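Local coordinates for enterobactin synthetase component F-related protein (Vibrio cholerae serotype O1, PDB 4OXI) that probably activates glycine with ATP as glycyl-adenylate, acting as an adenylation-domain ligase in a lipopolysaccharide modification pathway linked to antimicrobial peptide resistance, at residues Q338-L344 with E505-A509; P355-L359 with T370-F374. All coordinates share one frame; numbering follows the deposited sequence.

Both interactions border the glycyl-adenylate at its adenine end, each through one of its segments. Interaction 1 is long-range and only partly buried: side-chain packing and a tyrosine-to-backbone hydrogen bond hold the 505-509 loop against the turn leading into helix 342-352, with Y508 doing most of the work. Interaction 2 is local and buried, a beta hairpin inside a mixed sheet, held mainly by backbone hydrogen bonds and supplemented by apolar packing. Helix 342-352 leads into strand 356-360, so interaction 2 is nested within the loop that interaction 1 closes; they touch where H342 meets F374 and L340 packs on N358. Interaction 1 lies beside the adenine, whereas interaction 2 binds its amino group.

Interaction 1. Residues Q338-L344 with E505-A509; sequences QALLHDL and ESGYA. With GAP (glycyl-adenosine-5'-phosphate), chain B.
The Y508 ring lies under the side-chain amide of Q338, whose NE2 comes within 3.5 Å of Y508 CD1. Amide and ring are inclined by 39°, so this is an oblique cover near the rim and not a flat stack. Q338 reaches the ring because CG stands anti to the carbonyl carbon (chi1 -40°) and the chain then runs on extended. T311 fixes the amide by a hydrogen bond to OE1, while NE2 makes a weak bond to a water that donates to A509 O. The opposite face of the ring is covered by S506 of its own loop, with CB over the centre.

At the ring's edge, in its plane, Y508 OH donates to A339 O. The modelled separation of 2.4 Å between Y508 OH and A339 O is very short, and its exact value is doubtful. The L344 side chain runs toward Y508 from the opposing direction and meets the ring obliquely, CD1 lying 3.8 Å from Y508 CE2. The same methyl also abuts S506 OG, which is hydrogen-bonded to E314. L341, at the N-cap position, brings CD1 to 3.5 Å from S506 CA, a snug fit.

On its other side the Q338-A339 backbone lines the adenine, with Q338 O 3.3 Å from GAP N1 and A339 N 3.3 Å from GAP C2.

The contact thus joins the start of helix 342-352 to the loop between strands 496-500 and 512-516, consistent with the meeting of large and small subdomains in adenylate-forming enzymes; helix 311-318 packs against L344 and Y508, and strand 470-473 against Q338 and A509.

Interaction 2. Residues P355-L359 with T370-F374; sequences PVINL and TYHRF. With GAP (glycyl-adenosine-5'-phosphate), chain B.
I357 and R373 run side by side in the same direction across a beta hairpin, I357 CD1 resting 3.5 Å from R373 CG. The hairpin's strands, 356-360 and 370-373, are neighbours in a five-stranded mixed sheet. L359 and Y371 share this face but cross at a slant: L359 CD2 packs 3.6 Å from Y371 CB, while the tyrosine ring turns away. With CG between the backbone N and the carbonyl carbon (chi1 77°), the ring swings off the hairpin partner and lies nearly parallel to the ring of F389. The guanidinium NH2 of R373 lies at the edge of the Y371 ring, in its plane. F334 of strand 332-336 packs against I357 and L359 from the adjoining strand.

N358 and H372 project from the other face. Their backbones form a hydrogen-bonded antiparallel pair, and N358 N to H372 O and H372 N to N358 O both measure 2.9 Å. The carbonyl of N358 is also approached by Y371 CA at 3.1 Å, a CA-H...O contact.

Toward the end of the pairing, V356 and F374 point the same way, with V356 CB 4.0 Å from F374 CB. Here the backbone N of F374 donates to V356 O. F374 sends its ring onward with CG opposite the backbone N (chi1 172°), against helix 342-352. A water accepts from V356 N and donates to F374 O, extending the link between the strands.

This hairpin also reads the adenine of the ligand. P384 O holds N358 ND2, leaving the carboxamide oxygen directed at the base: GAP N6 donates to N358 OD1 at 2.9 Å and, at a straighter 158°, to L359 O at 2.7 Å.

Interaction 1. Residues Q338-L344 with E505-A509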
ATOM      1  N   GLN A 338       5.161  -9.816   3.531  1.00 27.90           N
ATOM      2  CA  GLN A 338       6.380 -10.553   3.854  1.00 26.74           C
ATOM      3  C   GLN A 338       6.009 -11.985   4.175  1.00 29.47           C
ATOM      4  O   GLN A 338       4.849 -12.269   4.501  1.00 28.04           O
ATOM      5  CB  GLN A 338       7.052  -9.980   5.103  1.00 28.97           C
ATOM      6  CG  GLN A 338       7.036  -8.491   5.189  1.00 35.56           C
ATOM      7  CD  GLN A 338       7.656  -7.983   6.466  1.00 39.21           C
ATOM      8  OE1 GLN A 338       6.957  -7.480   7.354  1.00 35.31           O
ATOM      9  NE2 GLN A 338       8.982  -8.107   6.570  1.00 36.06           N
ATOM     10  N   ALA A 339       6.996 -12.876   4.119  1.00 28.70           N
ATOM     11  CA  ALA A 339       6.793 -14.283   4.469  1.00 33.90           C
ATOM     12  C   ALA A 339       6.176 -14.415   5.853  1.00 34.93           C
ATOM     13  O   ALA A 339       6.689 -13.856   6.832  1.00 33.83           O
ATOM     14  CB  ALA A 339       8.103 -15.058   4.393  1.00 31.49           C
ATOM     15  N   LEU A 340       5.045 -15.116   5.922  1.00 31.76           N
ATOM     16  CA  LEU A 340       4.369 -15.343   7.197  1.00 33.37           C
ATOM     17  C   LEU A 340       4.903 -16.641   7.782  1.00 34.65           C
ATOM     18  O   LEU A 340       4.765 -17.705   7.176  1.00 35.68           O
ATOM     19  CB  LEU A 340       2.855 -15.434   6.990  1.00 27.38           C
ATOM     20  CG  LEU A 340       1.988 -15.659   8.224  1.00 30.74           C
ATOM     21  CD1 LEU A 340       2.223 -14.551   9.239  1.00 32.35           C
ATOM     22  CD2 LEU A 340       0.518 -15.723   7.846  1.00 28.36           C
ATOM     23  N   LEU A 341       5.543 -16.566   8.940  1.00 37.30           N
ATOM     24  CA  LEU A 341       6.071 -17.781   9.549  1.00 39.23           C
ATOM     25  C   LEU A 341       5.005 -18.512  10.349  1.00 36.39           C
ATOM     26  O   LEU A 341       4.160 -17.880  10.990  1.00 37.27           O
ATOM     27  CB  LEU A 341       7.286 -17.472  10.412  1.00 40.21           C
ATOM     28  CG  LEU A 341       8.528 -17.426   9.530  1.00 44.62           C
ATOM     29  CD1 LEU A 341       9.762 -17.168  10.333  1.00 47.37           C
ATOM     30  CD2 LEU A 341       8.658 -18.745   8.811  1.00 47.47           C
ATOM     31  N   HIS A 342       5.038 -19.840  10.286  1.00 36.99           N
ATOM     32  CA  HIS A 342       4.026 -20.661  10.926  1.00 37.14           C
ATOM     33  C   HIS A 342       3.903 -20.316  12.399  1.00 38.40           C
ATOM     34  O   HIS A 342       2.787 -20.121  12.904  1.00 38.83           O
ATOM     35  CB  HIS A 342       4.337 -22.149  10.773  1.00 40.38           C
ATOM     36  CG  HIS A 342       3.270 -23.032  11.335  1.00 39.17           C
ATOM     37  ND1 HIS A 342       2.236 -23.527  10.568  1.00 41.58           N
ATOM     38  CD2 HIS A 342       3.044 -23.466  12.599  1.00 34.76           C
ATOM     39  CE1 HIS A 342       1.431 -24.246  11.331  1.00 42.67           C
ATOM     40  NE2 HIS A 342       1.899 -24.225  12.567  1.00 42.19           N
ATOM     41  N   ASP A 343       5.050 -20.222  13.072  1.00 36.73           N
ATOM     42  CA  ASP A 343       5.096 -19.939  14.505  1.00 40.90           C
ATOM     43  C   ASP A 343       4.532 -18.562  14.862  1.00 38.77           C
ATOM     44  O   ASP A 343       3.928 -18.385  15.931  1.00 41.12           O
ATOM     45  CB  ASP A 343       6.523 -20.106  15.050  1.00 41.95           C
ATOM     46  CG  ASP A 343       6.999 -21.563  15.017  1.00 56.24           C
ATOM     47  OD1 ASP A 343       6.140 -22.479  15.049  1.00 50.21           O
ATOM     48  OD2 ASP A 343       8.233 -21.790  14.955  1.00 61.08           O
ATOM     49  N   LEU A 344       4.729 -17.585  13.981  1.00 34.83           N
ATOM     50  CA  LEU A 344       4.120 -16.273  14.188  1.00 33.90           C
ATOM     51  C   LEU A 344       2.610 -16.346  14.014  1.00 33.31           C
ATOM     52  O   LEU A 344       1.852 -15.828  14.835  1.00 33.20           O
ATOM     53  CB  LEU A 344       4.689 -15.247  13.215  1.00 35.55           C
ATOM     54  CG  LEU A 344       6.073 -14.692  13.516  1.00 35.69           C
ATOM     55  CD1 LEU A 344       6.331 -13.506  12.600  1.00 36.29           C
ATOM     56  CD2 LEU A 344       6.193 -14.297  14.990  1.00 34.56           C
ATOM     57  N   GLU A 505      13.985 -12.900  14.520  1.00 47.58           N
ATOM     58  CA  GLU A 505      14.010 -14.354  14.421  1.00 46.00           C
ATOM     59  C   GLU A 505      13.256 -14.855  13.193  1.00 50.10           C
ATOM     60  O   GLU A 505      13.522 -15.954  12.700  1.00 49.38           O
ATOM     61  CB  GLU A 505      13.435 -14.996  15.679  1.00 59.08           C
ATOM     62  CG  GLU A 505      14.135 -14.588  16.961  1.00 68.52           C
ATOM     63  CD  GLU A 505      13.533 -15.260  18.183  1.00 83.07           C
ATOM     64  OE1 GLU A 505      12.391 -15.769  18.085  1.00 78.67           O
ATOM     65  OE2 GLU A 505      14.205 -15.284  19.238  1.00 86.70           O
ATOM     66  N   SER A 506      12.319 -14.051  12.695  1.00 46.02           N
ATOM     67  CA  SER A 506      11.571 -14.433  11.503  1.00 43.82           C
ATOM     68  C   SER A 506      12.297 -14.029  10.229  1.00 43.36           C
ATOM     69  O   SER A 506      11.814 -14.282   9.125  1.00 44.92           O
ATOM     70  CB  SER A 506      10.166 -13.825  11.522  1.00 48.85           C
ATOM     71  OG  SER A 506       9.523 -14.051  12.769  1.00 45.23           O
ATOM     72  N   GLY A 507      13.461 -13.403  10.381  1.00 44.86           N
ATOM     73  CA  GLY A 507      14.222 -12.934   9.237  1.00 40.86           C
ATOM     74  C   GLY A 507      13.788 -11.576   8.701  1.00 40.32           C
ATOM     75  O   GLY A 507      14.202 -11.186   7.610  1.00 41.20           O
ATOM     76  N   TYR A 508      12.960 -10.848   9.450  1.00 36.97           N
ATOM     77  CA  TYR A 508      12.523  -9.523   9.008  1.00 35.69           C
ATOM     78  C   TYR A 508      13.588  -8.492   9.379  1.00 35.61           C
ATOM     79  O   TYR A 508      14.070  -8.473  10.511  1.00 40.45           O
ATOM     80  CB  TYR A 508      11.168  -9.127   9.634  1.00 32.68           C
ATOM     81  CG  TYR A 508      10.024 -10.118   9.438  1.00 32.26           C
ATOM     82  CD1 TYR A 508       9.974 -10.968   8.334  1.00 37.20           C
ATOM     83  CD2 TYR A 508       8.990 -10.199  10.366  1.00 34.67           C
ATOM     84  CE1 TYR A 508       8.924 -11.872   8.166  1.00 35.08           C
ATOM     85  CE2 TYR A 508       7.940 -11.098  10.211  1.00 32.56           C
ATOM     86  CZ  TYR A 508       7.914 -11.928   9.113  1.00 35.98           C
ATOM     87  OH  TYR A 508       6.878 -12.811   8.959  1.00 36.94           O
ATOM     88  N   ALA A 509      13.954  -7.647   8.416  1.00 35.79           N
ATOM     89  CA  ALA A 509      14.942  -6.583   8.613  1.00 36.36           C
ATOM     90  C   ALA A 509      14.271  -5.292   9.032  1.00 31.44           C
ATOM     91  O   ALA A 509      13.354  -4.826   8.362  1.00 33.20           O
ATOM     92  CB  ALA A 509      15.737  -6.349   7.325  1.00 29.91           C
TER
HETATM   93  N   GAP B 601       0.394  -5.211  -2.033  1.00 26.37           N
HETATM   94  CA  GAP B 601       0.959  -5.823  -0.794  1.00 32.47           C
HETATM   95  C   GAP B 601       2.457  -5.593  -0.825  1.00 40.11           C
HETATM   96  O   GAP B 601       3.197  -5.951   0.073  1.00 44.62           O
HETATM   97  PA  GAP B 601       4.515  -4.494  -2.280  1.00 30.14           P
HETATM   98  O1A GAP B 601       4.512  -4.178  -3.755  1.00 28.01           O
HETATM   99  O2A GAP B 601       4.967  -3.457  -1.266  1.00 34.80           O
HETATM  100  O3A GAP B 601       2.998  -4.926  -1.995  1.00 30.94           O
HETATM  101  C5' GAP B 601       5.228  -6.895  -3.058  1.00 27.31           C
HETATM  102  O5' GAP B 601       5.383  -5.837  -2.110  1.00 32.16           O
HETATM  103  C4' GAP B 601       6.198  -8.007  -2.712  1.00 26.73           C
HETATM  104  O4' GAP B 601       6.062  -8.341  -1.328  1.00 30.58           O
HETATM  105  C3' GAP B 601       5.894  -9.307  -3.423  1.00 27.56           C
HETATM  106  O3' GAP B 601       6.459  -9.322  -4.733  1.00 26.99           O
HETATM  107  C2' GAP B 601       6.514 -10.330  -2.488  1.00 28.06           C
HETATM  108  O2' GAP B 601       7.926 -10.342  -2.635  1.00 23.13           O
HETATM  109  C1' GAP B 601       6.318  -9.730  -1.120  1.00 26.93           C
HETATM  110  N9  GAP B 601       5.128 -10.339  -0.484  1.00 26.75           N
HETATM  111  C8  GAP B 601       3.889  -9.812  -0.470  1.00 24.07           C
HETATM  112  N7  GAP B 601       3.027 -10.608   0.210  1.00 23.89           N
HETATM  113  C5  GAP B 601       3.727 -11.683   0.634  1.00 24.59           C
HETATM  114  C6  GAP B 601       3.420 -12.913   1.393  1.00 23.82           C
HETATM  115  N6  GAP B 601       2.166 -13.144   1.868  1.00 23.60           N
HETATM  116  N1  GAP B 601       4.438 -13.779   1.611  1.00 28.61           N
HETATM  117  C2  GAP B 601       5.691 -13.552   1.154  1.00 28.26           C
HETATM  118  N3  GAP B 601       6.033 -12.452   0.456  1.00 26.95           N
HETATM  119  C4  GAP B 601       5.112 -11.499   0.176  1.00 23.82           C
HETATM  120  O   HOH W   1      10.610  -5.635   7.608  1.00 36.67           O

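Interaction 2. Residues P355-L359 with T370-F374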
ATOM      1  N   PRO A 355      -9.901 -16.987  12.660  1.00 29.22           N
ATOM      2  CA  PRO A 355      -9.157 -17.157  11.400  1.00 28.08           C
ATOM      3  C   PRO A 355      -8.025 -16.141  11.124  1.00 30.35           C
ATOM      4  O   PRO A 355      -8.149 -14.946  11.409  1.00 28.38           O
ATOM      5  CB  PRO A 355     -10.249 -17.032  10.334  1.00 26.84           C
ATOM      6  CG  PRO A 355     -11.488 -17.582  11.004  1.00 26.42           C
ATOM      7  CD  PRO A 355     -11.359 -17.182  12.468  1.00 27.02           C
ATOM      8  N   VAL A 356      -6.926 -16.649  10.571  1.00 25.79           N
ATOM      9  CA  VAL A 356      -5.787 -15.847  10.162  1.00 27.35           C
ATOM     10  C   VAL A 356      -5.595 -16.133   8.679  1.00 27.03           C
ATOM     11  O   VAL A 356      -5.601 -17.288   8.278  1.00 26.49           O
ATOM     12  CB  VAL A 356      -4.529 -16.264  10.942  1.00 25.26           C
ATOM     13  CG1 VAL A 356      -3.299 -15.618  10.365  1.00 26.70           C
ATOM     14  CG2 VAL A 356      -4.678 -15.905  12.429  1.00 29.22           C
ATOM     15  N   ILE A 357      -5.453 -15.092   7.861  1.00 28.60           N
ATOM     16  CA  ILE A 357      -5.394 -15.264   6.411  1.00 24.35           C
ATOM     17  C   ILE A 357      -4.091 -14.689   5.865  1.00 25.54           C
ATOM     18  O   ILE A 357      -3.788 -13.519   6.106  1.00 24.64           O
ATOM     19  CB  ILE A 357      -6.558 -14.526   5.715  1.00 26.35           C
ATOM     20  CG1 ILE A 357      -7.908 -14.892   6.336  1.00 29.19           C
ATOM     21  CG2 ILE A 357      -6.558 -14.790   4.210  1.00 25.14           C
ATOM     22  CD1 ILE A 357      -8.191 -16.372   6.330  1.00 35.33           C
ATOM     23  N   ASN A 358      -3.318 -15.497   5.141  1.00 23.35           N
ATOM     24  CA  ASN A 358      -2.098 -15.007   4.491  1.00 27.16           C
ATOM     25  C   ASN A 358      -2.505 -14.446   3.142  1.00 26.39           C
ATOM     26  O   ASN A 358      -3.190 -15.130   2.389  1.00 25.26           O
ATOM     27  CB  ASN A 358      -1.076 -16.147   4.308  1.00 24.96           C
ATOM     28  CG  ASN A 358       0.319 -15.647   3.914  1.00 24.68           C
ATOM     29  OD1 ASN A 358       0.615 -14.451   3.992  1.00 24.63           O
ATOM     30  ND2 ASN A 358       1.192 -16.576   3.519  1.00 24.92           N
ATOM     31  N   LEU A 359      -2.127 -13.206   2.838  1.00 24.35           N
ATOM     32  CA  LEU A 359      -2.439 -12.627   1.529  1.00 22.61           C
ATOM     33  C   LEU A 359      -1.139 -12.330   0.811  1.00 23.30           C
ATOM     34  O   LEU A 359      -0.193 -11.854   1.441  1.00 23.71           O
ATOM     35  CB  LEU A 359      -3.210 -11.314   1.668  1.00 21.14           C
ATOM     36  CG  LEU A 359      -4.631 -11.282   2.209  1.00 25.64           C
ATOM     37  CD1 LEU A 359      -5.200  -9.834   2.238  1.00 17.62           C
ATOM     38  CD2 LEU A 359      -5.481 -12.155   1.354  1.00 22.40           C
ATOM     39  N   THR A 370      -3.304 -13.683  -4.286  1.00 23.74           N
ATOM     40  CA  THR A 370      -3.603 -14.985  -3.714  1.00 23.53           C
ATOM     41  C   THR A 370      -3.839 -14.869  -2.225  1.00 27.23           C
ATOM     42  O   THR A 370      -3.510 -13.849  -1.601  1.00 26.66           O
ATOM     43  CB  THR A 370      -2.459 -15.993  -3.906  1.00 28.91           C
ATOM     44  OG1 THR A 370      -1.380 -15.650  -3.025  1.00 25.21           O
ATOM     45  CG2 THR A 370      -1.968 -16.018  -5.364  1.00 27.95           C
ATOM     46  N   TYR A 371      -4.379 -15.939  -1.654  1.00 26.09           N
ATOM     47  CA  TYR A 371      -4.680 -15.993  -0.230  1.00 29.79           C
ATOM     48  C   TYR A 371      -4.606 -17.440   0.238  1.00 30.19           C
ATOM     49  O   TYR A 371      -4.765 -18.374  -0.555  1.00 30.71           O
ATOM     50  CB  TYR A 371      -6.089 -15.479   0.036  1.00 25.78           C
ATOM     51  CG  TYR A 371      -7.148 -16.501  -0.314  1.00 32.25           C
ATOM     52  CD1 TYR A 371      -7.766 -17.261   0.673  1.00 36.74           C
ATOM     53  CD2 TYR A 371      -7.524 -16.717  -1.638  1.00 32.73           C
ATOM     54  CE1 TYR A 371      -8.728 -18.206   0.357  1.00 38.34           C
ATOM     55  CE2 TYR A 371      -8.487 -17.665  -1.964  1.00 38.82           C
ATOM     56  CZ  TYR A 371      -9.085 -18.401  -0.960  1.00 40.26           C
ATOM     57  OH  TYR A 371     -10.044 -19.333  -1.268  1.00 44.88           O
ATOM     58  N   HIS A 372      -4.402 -17.618   1.533  1.00 25.92           N
ATOM     59  CA  HIS A 372      -4.388 -18.934   2.116  1.00 28.40           C
ATOM     60  C   HIS A 372      -4.829 -18.859   3.569  1.00 30.89           C
ATOM     61  O   HIS A 372      -4.225 -18.127   4.351  1.00 26.67           O
ATOM     62  CB  HIS A 372      -2.979 -19.498   2.074  1.00 25.57           C
ATOM     63  CG  HIS A 372      -2.898 -20.913   2.543  1.00 31.10           C
ATOM     64  ND1 HIS A 372      -3.417 -21.964   1.815  1.00 32.42           N
ATOM     65  CD2 HIS A 372      -2.371 -21.454   3.669  1.00 27.15           C
ATOM     66  CE1 HIS A 372      -3.207 -23.092   2.473  1.00 34.53           C
ATOM     67  NE2 HIS A 372      -2.577 -22.810   3.599  1.00 30.95           N
ATOM     68  N   ARG A 373      -5.862 -19.608   3.951  1.00 30.30           N
ATOM     69  CA  ARG A 373      -6.231 -19.666   5.370  1.00 30.54           C
ATOM     70  C   ARG A 373      -5.193 -20.457   6.155  1.00 33.03           C
ATOM     71  O   ARG A 373      -4.889 -21.610   5.824  1.00 35.84           O
ATOM     72  CB  ARG A 373      -7.605 -20.295   5.581  1.00 33.14           C
ATOM     73  CG  ARG A 373      -8.730 -19.530   4.947  1.00 39.22           C
ATOM     74  CD  ARG A 373     -10.101 -20.094   5.350  1.00 47.27           C
ATOM     75  NE  ARG A 373     -11.143 -19.488   4.525  1.00 52.87           N
ATOM     76  CZ  ARG A 373     -11.375 -19.825   3.256  1.00 53.40           C
ATOM     77  NH1 ARG A 373     -12.335 -19.209   2.572  1.00 55.47           N
ATOM     78  NH2 ARG A 373     -10.645 -20.775   2.666  1.00 53.37           N
ATOM     79  N   PHE A 374      -4.650 -19.835   7.194  1.00 28.06           N
ATOM     80  CA  PHE A 374      -3.673 -20.484   8.037  1.00 26.86           C
ATOM     81  C   PHE A 374      -4.285 -21.741   8.665  1.00 31.65           C
ATOM     82  O   PHE A 374      -5.368 -21.686   9.255  1.00 34.37           O
ATOM     83  CB  PHE A 374      -3.223 -19.524   9.128  1.00 23.95           C
ATOM     84  CG  PHE A 374      -2.357 -20.153  10.164  1.00 28.46           C
ATOM     85  CD1 PHE A 374      -1.092 -20.607   9.843  1.00 32.16           C
ATOM     86  CD2 PHE A 374      -2.806 -20.288  11.472  1.00 31.81           C
ATOM     87  CE1 PHE A 374      -0.276 -21.187  10.816  1.00 30.94           C
ATOM     88  CE2 PHE A 374      -2.006 -20.865  12.452  1.00 32.97           C
ATOM     89  CZ  PHE A 374      -0.736 -21.310  12.125  1.00 33.16           C
TER
HETATM   90  N   GAP B 601       0.394  -5.211  -2.033  1.00 26.37           N
HETATM   91  CA  GAP B 601       0.959  -5.823  -0.794  1.00 32.47           C
HETATM   92  C   GAP B 601       2.457  -5.593  -0.825  1.00 40.11           C
HETATM   93  O   GAP B 601       3.197  -5.951   0.073  1.00 44.62           O
HETATM   94  PA  GAP B 601       4.515  -4.494  -2.280  1.00 30.14           P
HETATM   95  O1A GAP B 601       4.512  -4.178  -3.755  1.00 28.01           O
HETATM   96  O2A GAP B 601       4.967  -3.457  -1.266  1.00 34.80           O
HETATM   97  O3A GAP B 601       2.998  -4.926  -1.995  1.00 30.94           O
HETATM   98  C5' GAP B 601       5.228  -6.895  -3.058  1.00 27.31           C
HETATM   99  O5' GAP B 601       5.383  -5.837  -2.110  1.00 32.16           O
HETATM  100  C4' GAP B 601       6.198  -8.007  -2.712  1.00 26.73           C
HETATM  101  O4' GAP B 601       6.062  -8.341  -1.328  1.00 30.58           O
HETATM  102  C3' GAP B 601       5.894  -9.307  -3.423  1.00 27.56           C
HETATM  103  O3' GAP B 601       6.459  -9.322  -4.733  1.00 26.99           O
HETATM  104  C2' GAP B 601       6.514 -10.330  -2.488  1.00 28.06           C
HETATM  105  O2' GAP B 601       7.926 -10.342  -2.635  1.00 23.13           O
HETATM  106  C1' GAP B 601       6.318  -9.730  -1.120  1.00 26.93           C
HETATM  107  N9  GAP B 601       5.128 -10.339  -0.484  1.00 26.75           N
HETATM  108  C8  GAP B 601       3.889  -9.812  -0.470  1.00 24.07           C
HETATM  109  N7  GAP B 601       3.027 -10.608   0.210  1.00 23.89           N
HETATM  110  C5  GAP B 601       3.727 -11.683   0.634  1.00 24.59           C
HETATM  111  C6  GAP B 601       3.420 -12.913   1.393  1.00 23.82           C
HETATM  112  N6  GAP B 601       2.166 -13.144   1.868  1.00 23.60           N
HETATM  113  N1  GAP B 601       4.438 -13.779   1.611  1.00 28.61           N
HETATM  114  C2  GAP B 601       5.691 -13.552   1.154  1.00 28.26           C
HETATM  115  N3  GAP B 601       6.033 -12.452   0.456  1.00 26.95           N
HETATM  116  C4  GAP B 601       5.112 -11.499   0.176  1.00 23.82           C
HETATM  117  O   HOH W   2      -7.000 -19.524  10.260  1.00 30.40           O